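Local coordinates for type I site-specific restriction-modification system, R (Restriction) subunit (Vibrio vulnificus, PDB 3H1T), which probably uses ATP hydrolysis to move along DNA and cut it, as the restriction and translocation subunit of a type I restriction enzyme, at residues L342-D345 with N346-T349; M22-N25 with E26-C30. All coordinates share one frame; numbering follows the deposited sequence.

In the fold
This chain is the N-terminal part of a putative HsdR subunit, with a nuclease-like domain and two motor domains. Both contacts are local: each joins a loop to the first turn of the helix that follows it. Contact 2 (22-30) begins helix 26-40, at the edge of the N-terminal domain, whose six-stranded mixed sheet is consistent with the nuclease part. Contact 1 (342-349) leads from strand 333-338 of the seven-stranded parallel sheet into helix 347-352 and faces helix 530-537 of the second RecA-like domain, so it lies where the two motor domains meet. The contacts do not touch: their centres are 52 Å apart and their nearest atoms about 35 Å apart.

Contact 1: L342-D345 with N346-T349; sequences LRED and NRDT
Arg-347 folds back over the turn before helix 347-352, laying one face of its guanidinium on the backbone of Arg-343 and Glu-344. Arg-343 O sits under the rim of that face, 3.2 Å from Arg-347 NH1, but the angle is too poor for a hydrogen bond. Glu-344 CA lies beneath the same face. Leu-342 crosses the arginine at about a right angle and touches it with one branch, CD2 being 3.4 Å from Arg-347 NH1. Glu-344 runs alongside instead, pointing the same way, with its carboxylate plane turned 75° from the guanidinium; its OE2 stays 4.6 Å from Arg-347 NH2, beyond a salt bridge. A water bridges Arg-347 NE (3.0 Å) to the backbone oxygen Glu-344 O, not to the carboxylate. A second water joins Asp-345 O to Asp-348 N in the first turn of the helix.

Asp-345 and Asn-346 point together, carboxylate and amide planes only 11° apart. With Asp-345 CG held between its backbone N and carbonyl carbon (chi1 65°), OD1 stands 3.9 Å from Asn-346 CB. Asn-346 ND2 is held within its own domain by Pro-341 O and Thr-340 OG1. Arg-347 is thus placed by packing and one water, with probably only diffuse electrostatic help from the glutamate, and a crystal neighbour may also influence its pose. Direct polar bonds, Asp-345 OD2 with Ser-531 OG and the salt bridge of Arg-343 with Asp-567, instead tie the turn after the probable helicase motif III to the second RecA-like domain.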
loop_
_atom_site.group_PDB
_atom_site.type_symbol
_atom_site.label_atom_id
_atom_site.label_comp_id
_atom_site.label_asym_id
_atom_site.label_seq_id
_atom_site.Cartn_x
_atom_site.Cartn_y
_atom_site.Cartn_z
ATOM N N LEU A 342 0.635 1.451 13.793
ATOM C CA LEU A 342 1.114 1.736 15.140
ATOM C C LEU A 342 1.438 0.442 15.872
ATOM O O LEU A 342 0.546 -0.356 16.153
ATOM C CB LEU A 342 0.056 2.488 15.949
ATOM C CG LEU A 342 0.551 3.336 17.134
ATOM C CD1 LEU A 342 -0.617 3.614 18.046
ATOM C CD2 LEU A 342 1.650 2.617 17.910
ATOM N N ARG A 343 2.715 0.250 16.189
ATOM C CA ARG A 343 3.166 -0.941 16.904
ATOM C C ARG A 343 4.180 -0.507 17.972
ATOM O O ARG A 343 4.174 0.652 18.384
ATOM C CB ARG A 343 3.766 -1.954 15.922
ATOM C CG ARG A 343 2.755 -2.522 14.896
ATOM C CD ARG A 343 1.671 -3.345 15.592
ATOM N NE ARG A 343 0.774 -4.060 14.685
ATOM C CZ ARG A 343 -0.422 -3.611 14.301
ATOM N NH1 ARG A 343 -0.875 -2.444 14.743
ATOM N NH2 ARG A 343 -1.166 -4.330 13.470
ATOM N N GLU A 344 5.067 -1.390 18.414
ATOM C CA GLU A 344 6.018 -1.032 19.469
ATOM C C GLU A 344 7.187 -0.105 19.152
ATOM O O GLU A 344 7.577 0.713 20.000
ATOM C CB GLU A 344 6.562 -2.297 20.115
ATOM C CG GLU A 344 5.500 -3.092 20.843
ATOM C CD GLU A 344 6.080 -4.185 21.703
ATOM O OE1 GLU A 344 6.777 -5.074 21.160
ATOM O OE2 GLU A 344 5.832 -4.146 22.929
ATOM N N ASP A 345 7.762 -0.221 17.961
ATOM C CA ASP A 345 8.904 0.613 17.571
ATOM C C ASP A 345 8.437 1.911 16.904
ATOM O O ASP A 345 9.195 2.867 16.742
ATOM C CB ASP A 345 9.777 -0.207 16.602
ATOM C CG ASP A 345 9.053 -0.527 15.283
ATOM O OD1 ASP A 345 7.812 -0.700 15.304
ATOM O OD2 ASP A 345 9.730 -0.618 14.234
ATOM N N ASN A 346 7.151 1.932 16.584
ATOM C CA ASN A 346 6.446 2.993 15.861
ATOM C C ASN A 346 5.835 4.232 16.535
ATOM O O ASN A 346 5.602 5.247 15.858
ATOM C CB ASN A 346 5.324 2.312 15.057
ATOM C CG ASN A 346 5.587 2.337 13.575
ATOM O OD1 ASN A 346 6.710 2.631 13.144
ATOM N ND2 ASN A 346 4.573 2.017 12.781
ATOM N N ARG A 347 5.530 4.152 17.825
ATOM C CA ARG A 347 4.860 5.240 18.558
ATOM C C ARG A 347 5.184 6.729 18.330
ATOM O O ARG A 347 4.244 7.543 18.201
ATOM C CB ARG A 347 4.924 4.907 20.027
ATOM C CG ARG A 347 4.548 3.454 20.252
ATOM C CD ARG A 347 3.831 3.284 21.547
ATOM N NE ARG A 347 3.994 1.934 22.076
ATOM C CZ ARG A 347 3.226 0.888 21.766
ATOM N NH1 ARG A 347 2.213 1.006 20.907
ATOM N NH2 ARG A 347 3.457 -0.281 22.350
ATOM N N ASP A 348 6.463 7.107 18.269
ATOM C CA ASP A 348 6.760 8.531 18.062
ATOM C C ASP A 348 6.165 9.089 16.766
ATOM O O ASP A 348 5.811 10.278 16.687
ATOM C CB ASP A 348 8.265 8.796 18.107
ATOM C CG ASP A 348 8.827 8.710 19.520
ATOM O OD1 ASP A 348 8.018 8.625 20.477
ATOM O OD2 ASP A 348 10.075 8.747 19.669
ATOM N N THR A 349 6.052 8.246 15.752
ATOM C CA THR A 349 5.475 8.694 14.504
ATOM C C THR A 349 4.004 9.000 14.674
ATOM O O THR A 349 3.527 10.029 14.203
ATOM C CB THR A 349 5.642 7.639 13.414
ATOM O OG1 THR A 349 6.995 7.678 12.957
ATOM C CG2 THR A 349 4.705 7.923 12.241
HETATM O O HOH W 1 6.698 0.751 22.510
HETATM O O HOH W 2 8.805 5.554 18.299
#

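Contact 2: M22-N25 with E26-C30; sequences MALN and EADTC
Leu-24 crosses Asp-28 at about a right angle at the start of helix 26-40; with its CG anti to the carbonyl carbon (chi1 -65°), CD2 comes 4.0 Å from Asp-28 CB. Asp-28 reaches back over Asn-25, its CB and its OD2 each near Asn-25 CB, the latter pair at 3.4 Å, and the carboxylate plane is turned 42° from the amide. On the outer side Asn-25 ND2 rests 3.9 Å from Ala-27 CB. Leu-24 CB also meets Thr-29 CG2, a methyl whose position is doubtful.

Among the polar contacts, Thr-29 N donates to Asn-25 O at 2.9 Å, although the position of that oxygen is less certain. Leu-24 N bonds Glu-96 OE2 of a neighbouring loop, which helps hold the approach to the helix.

Asn-25 occupies the N-cap without a side-chain capping bond, and Leu-24 and Thr-29 occupy the N' and N4 positions of a hydrophobic staple, here at most an imperfect one, with a threonine methyl as the second partner. Glu-26 touches Asp-77 of strand 75-81, which sets this helix start against a sheet resembling the PD-(D/E)XK nuclease core of type I restriction subunits.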
loop_
_atom_site.group_PDB
_atom_site.type_symbol
_atom_site.label_atom_id
_atom_site.label_comp_id
_atom_site.label_asym_id
_atom_site.label_seq_id
_atom_site.Cartn_x
_atom_site.Cartn_y
_atom_site.Cartn_z
HETATM N N MSE A 22 -44.737 -12.989 -11.592
HETATM C CA MSE A 22 -45.093 -11.665 -12.085
HETATM C C MSE A 22 -43.953 -10.820 -11.506
HETATM O O MSE A 22 -43.626 -9.729 -11.985
HETATM C CB MSE A 22 -46.454 -11.215 -11.507
HETATM C CG MSE A 22 -47.682 -11.433 -12.399
HETATM SE SE MSE A 22 -47.551 -10.755 -14.244
HETATM C CE MSE A 22 -46.914 -12.421 -14.996
ATOM N N ALA A 23 -43.351 -11.389 -10.464
ATOM C CA ALA A 23 -42.253 -10.795 -9.723
ATOM C C ALA A 23 -41.077 -10.449 -10.624
ATOM O O ALA A 23 -40.719 -11.219 -11.528
ATOM C CB ALA A 23 -41.813 -11.745 -8.631
ATOM N N LEU A 24 -40.499 -9.272 -10.385
ATOM C CA LEU A 24 -39.372 -8.802 -11.168
ATOM C C LEU A 24 -38.008 -9.172 -10.621
ATOM O O LEU A 24 -37.760 -9.159 -9.403
ATOM C CB LEU A 24 -39.428 -7.281 -11.336
ATOM C CG LEU A 24 -40.561 -6.598 -12.115
ATOM C CD1 LEU A 24 -40.279 -5.110 -12.095
ATOM C CD2 LEU A 24 -40.653 -7.109 -13.557
ATOM N N ASN A 25 -37.140 -9.503 -11.575
ATOM C CA ASN A 25 -35.732 -9.871 -11.410
ATOM C C ASN A 25 -35.056 -8.757 -10.627
ATOM O O ASN A 25 -35.609 -7.659 -10.512
ATOM C CB ASN A 25 -35.086 -9.939 -12.809
ATOM C CG ASN A 25 -34.442 -11.253 -13.092
ATOM O OD1 ASN A 25 -35.020 -12.296 -12.799
ATOM N ND2 ASN A 25 -33.242 -11.227 -13.679
ATOM N N GLU A 26 -33.868 -9.009 -10.087
ATOM C CA GLU A 26 -33.180 -7.932 -9.393
ATOM C C GLU A 26 -32.847 -6.971 -10.520
ATOM O O GLU A 26 -32.975 -5.761 -10.402
ATOM C CB GLU A 26 -31.873 -8.404 -8.743
ATOM C CG GLU A 26 -30.978 -7.224 -8.329
ATOM C CD GLU A 26 -29.942 -7.590 -7.293
ATOM O OE1 GLU A 26 -30.242 -8.487 -6.476
ATOM O OE2 GLU A 26 -28.850 -6.970 -7.274
ATOM N N ALA A 27 -32.415 -7.547 -11.632
ATOM C CA ALA A 27 -32.040 -6.787 -12.810
ATOM C C ALA A 27 -33.242 -6.072 -13.385
ATOM O O ALA A 27 -33.145 -4.917 -13.784
ATOM C CB ALA A 27 -31.450 -7.712 -13.840
ATOM N N ASP A 28 -34.389 -6.747 -13.400
ATOM C CA ASP A 28 -35.594 -6.137 -13.938
ATOM C C ASP A 28 -36.062 -4.966 -13.080
ATOM O O ASP A 28 -36.480 -3.936 -13.615
ATOM C CB ASP A 28 -36.712 -7.187 -14.092
ATOM C CG ASP A 28 -36.502 -8.108 -15.303
ATOM O OD1 ASP A 28 -35.718 -7.748 -16.223
ATOM O OD2 ASP A 28 -37.141 -9.185 -15.348
ATOM N N THR A 29 -35.959 -5.086 -11.758
ATOM C CA THR A 29 -36.409 -3.975 -10.920
ATOM C C THR A 29 -35.462 -2.785 -10.942
ATOM O O THR A 29 -35.861 -1.664 -10.643
ATOM C CB THR A 29 -36.649 -4.377 -9.443
ATOM O OG1 THR A 29 -35.486 -4.082 -8.671
ATOM C CG2 THR A 29 -36.982 -5.837 -9.320
ATOM N N CYS A 30 -34.204 -3.015 -11.289
ATOM C CA CYS A 30 -33.264 -1.908 -11.377
ATOM C C CYS A 30 -33.597 -1.136 -12.648
ATOM O O CYS A 30 -33.510 0.093 -12.690
ATOM C CB CYS A 30 -31.815 -2.407 -11.457
ATOM S SG CYS A 30 -31.175 -3.190 -9.961
#